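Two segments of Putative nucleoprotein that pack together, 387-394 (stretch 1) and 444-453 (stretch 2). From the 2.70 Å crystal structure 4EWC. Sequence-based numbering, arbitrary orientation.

Stretch 1 387-394: TKCFIPPI
Stretch 2, residues 444-453: CVAVSMVATA

Stretch 1 is an extended segment without regular secondary structure. From Cys-389 to Ile-391 its phi values lie between -112° and -120° and its psi values between 96° and 161°; Lys-388 is straighter still, at 177/166. Pro-392 (-66/168) and Pro-393 (-50/143) continue the extended course, and Pro-393 is the N-cap of a helix that Ile-394 enters at -50/-57. Stretch 2 opens as the last part of a helix, Cys-444 to Met-449, with Ser-448 N to Cys-444 O at 3.3 Å, Met-449 N to Val-445 O at 2.9 Å and Val-450 N to Ala-446 O at 3.1 Å. Ala-451 then leaves helical geometry with positive phi (53/39). Thr-452 N reaches back to Val-447 O at 3.1 Å, a five-residue span that closes the turn, before Thr-452 itself becomes extended (-165/131).

The two stretches run in opposite directions. Pro-393 lies beside Val-445 (CA to CA 6.6 Å), Phe-390 beside Met-449 (5.5 Å) and Lys-388 beside Ala-451 (6.8 Å). Together they bury 366 Å².

The one direct hydrogen bond across the pair comes from Lys-388. Its CB points toward stretch 2, and chi angles of 69°, 171°, 73° and -170° (p, t, p, t) bring Lys-388 NZ to 2.7 Å from Val-450 O. A long side chain ending in a donor suits this site, where the carbonyl of Val-450 is within reach of a donor. The aliphatic part is useful too: Lys-388 CD lies 4.0 Å from Ala-451 CB, and the small methyl group of Ala-451, directed toward stretch 1, also sits 4.0 Å from Cys-389 O. Farther along, Thr-452, with chi1 at -174°, places CG2 3.6 Å from Lys-388 NZ.

Water 1 supplies a second polar link. It accepts from Ile-391 N at 2.9 Å and lies within hydrogen-bonding distance of Cys-389 O (2.4 Å) and Ser-448 O (2.8 Å), thereby joining the extended backbone to the end of the helix.

Phe-390 starts sideways, but with chi1 at -58° (m) and chi2 at -68° its ring comes nearer the helix end. The contact is through the ring edge: Phe-390 CD1 approaches Met-449 O at 3.1 Å and Phe-390 CE1 approaches Val-450 CA at 4.1 Å, both near the ring plane. An aromatic edge carries a slight positive charge, so it is a reasonable neighbor for a carbonyl oxygen.

Met-449, a selenomethionine, has the largest area covered by the other stretch, 67 Å². The long, unbranched side chain of Met-449 (chi1 -73°, chi2 -175°, chi3 87°; m, t, p) approaches stretch 1 with Met-449 CG 3.8 Å from Ile-391 O. Ile-391 turns its own CB away (chi1 58°, chi2 174°), so its backbone faces the helix. At the far end, Pro-393 CG meets Val-445 CG1 at 4.0 Å, with Val-445 chi1 at 162° (t). The compact, apolar proline ring and branched valine suit this buried contact.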

# COMPACT_ATOMS: atom_id res chain seq x y z
N THR A 387 -15.00 -20.87 0.49
CA THR A 387 -16.32 -20.40 0.77
C THR A 387 -16.28 -19.57 2.06
O THR A 387 -15.38 -19.76 2.86
CB THR A 387 -17.35 -21.56 0.84
OG1 THR A 387 -18.63 -21.05 1.21
CG2 THR A 387 -16.96 -22.56 1.86
N LYS A 388 -17.23 -18.65 2.22
CA LYS A 388 -17.30 -17.70 3.34
C LYS A 388 -18.48 -16.77 3.16
O LYS A 388 -19.05 -16.68 2.07
CB LYS A 388 -16.03 -16.84 3.42
CG LYS A 388 -15.94 -15.86 2.25
CD LYS A 388 -14.84 -14.86 2.43
CE LYS A 388 -13.46 -15.47 2.24
NZ LYS A 388 -12.38 -14.53 2.63
N CYS A 389 -18.85 -16.05 4.22
CA CYS A 389 -19.87 -14.99 4.13
C CYS A 389 -19.34 -13.61 4.53
O CYS A 389 -18.33 -13.47 5.22
CB CYS A 389 -21.10 -15.32 4.97
SG CYS A 389 -20.86 -15.16 6.72
N PHE A 390 -20.07 -12.60 4.10
CA PHE A 390 -19.74 -11.22 4.41
C PHE A 390 -20.79 -10.63 5.35
O PHE A 390 -21.86 -10.18 4.91
CB PHE A 390 -19.59 -10.41 3.13
CG PHE A 390 -18.55 -10.97 2.20
CD1 PHE A 390 -17.20 -10.93 2.54
CD2 PHE A 390 -18.92 -11.58 1.00
CE1 PHE A 390 -16.24 -11.46 1.70
CE2 PHE A 390 -17.96 -12.12 0.16
CZ PHE A 390 -16.62 -12.05 0.51
N ILE A 391 -20.52 -10.66 6.65
CA ILE A 391 -21.48 -10.12 7.60
C ILE A 391 -20.88 -9.00 8.40
O ILE A 391 -19.66 -8.98 8.63
CB ILE A 391 -22.05 -11.19 8.57
CG1 ILE A 391 -20.93 -11.87 9.37
CG2 ILE A 391 -22.98 -12.15 7.84
CD1 ILE A 391 -21.43 -12.82 10.45
N PRO A 392 -21.72 -8.05 8.83
CA PRO A 392 -21.30 -6.96 9.73
C PRO A 392 -20.90 -7.53 11.08
O PRO A 392 -21.16 -8.71 11.33
CB PRO A 392 -22.58 -6.13 9.89
CG PRO A 392 -23.70 -7.14 9.69
CD PRO A 392 -23.19 -8.02 8.60
N PRO A 393 -20.27 -6.74 11.93
CA PRO A 393 -20.02 -7.16 13.31
C PRO A 393 -21.27 -7.71 14.00
O PRO A 393 -22.39 -7.20 13.81
CB PRO A 393 -19.59 -5.87 14.00
CG PRO A 393 -18.90 -5.11 12.91
CD PRO A 393 -19.58 -5.49 11.60
N ILE A 394 -21.05 -8.73 14.82
CA ILE A 394 -22.11 -9.43 15.53
C ILE A 394 -23.05 -8.49 16.27
O ILE A 394 -24.25 -8.50 16.03
CB ILE A 394 -21.49 -10.48 16.51
CG1 ILE A 394 -20.76 -11.55 15.71
CG2 ILE A 394 -22.57 -11.12 17.37
CD1 ILE A 394 -21.65 -12.24 14.68
N CYS A 444 -9.78 -5.41 13.39
CA CYS A 444 -10.42 -6.66 13.78
C CYS A 444 -11.80 -6.83 13.13
O CYS A 444 -12.25 -7.94 12.85
CB CYS A 444 -10.57 -6.70 15.30
SG CYS A 444 -9.04 -7.10 16.08
N VAL A 445 -12.45 -5.69 12.92
CA VAL A 445 -13.71 -5.61 12.24
C VAL A 445 -13.50 -5.91 10.76
O VAL A 445 -14.21 -6.73 10.18
CB VAL A 445 -14.33 -4.21 12.45
CG1 VAL A 445 -15.43 -3.89 11.41
CG2 VAL A 445 -14.87 -4.08 13.86
N ALA A 446 -12.52 -5.23 10.16
CA ALA A 446 -12.20 -5.39 8.75
C ALA A 446 -11.95 -6.85 8.45
O ALA A 446 -12.54 -7.43 7.53
CB ALA A 446 -10.97 -4.58 8.40
N VAL A 447 -11.06 -7.45 9.24
CA VAL A 447 -10.70 -8.84 9.06
C VAL A 447 -11.93 -9.79 9.13
O VAL A 447 -12.06 -10.67 8.30
CB VAL A 447 -9.54 -9.24 10.01
CG1 VAL A 447 -9.53 -10.73 10.32
CG2 VAL A 447 -8.21 -8.80 9.40
N SER A 448 -12.84 -9.59 10.07
CA SER A 448 -14.04 -10.41 10.10
C SER A 448 -14.99 -10.16 8.91
O SER A 448 -15.61 -11.10 8.35
CB SER A 448 -14.75 -10.28 11.43
OG SER A 448 -13.98 -10.93 12.44
N MSE A 449 -15.09 -8.90 8.49
CA MSE A 449 -15.92 -8.59 7.33
C MSE A 449 -15.50 -9.36 6.07
O MSE A 449 -16.36 -9.81 5.31
CB MSE A 449 -16.00 -7.09 7.07
CG MSE A 449 -16.88 -6.39 8.09
SE MSE A 449 -17.08 -4.50 7.63
CE MSE A 449 -18.59 -4.82 6.43
N VAL A 450 -14.20 -9.52 5.86
CA VAL A 450 -13.72 -10.27 4.72
C VAL A 450 -13.39 -11.69 5.13
O VAL A 450 -12.96 -12.51 4.30
CB VAL A 450 -12.51 -9.59 4.07
CG1 VAL A 450 -12.92 -8.19 3.58
CG2 VAL A 450 -11.31 -9.55 5.05
N ALA A 451 -13.65 -11.99 6.41
CA ALA A 451 -13.51 -13.35 6.95
C ALA A 451 -12.16 -14.00 6.68
O ALA A 451 -12.09 -15.19 6.40
CB ALA A 451 -14.62 -14.25 6.42
N THR A 452 -11.09 -13.22 6.77
CA THR A 452 -9.74 -13.77 6.58
C THR A 452 -8.63 -12.86 7.06
O THR A 452 -8.58 -11.69 6.72
CB THR A 452 -9.46 -14.18 5.10
OG1 THR A 452 -8.19 -14.85 5.02
CG2 THR A 452 -9.51 -12.96 4.14
N ALA A 453 -7.71 -13.41 7.84
CA ALA A 453 -6.54 -12.62 8.27
C ALA A 453 -5.54 -12.42 7.13
O ALA A 453 -4.59 -11.67 7.27
CB ALA A 453 -5.86 -13.24 9.49
O HOH W 1 -17.96 -11.91 7.03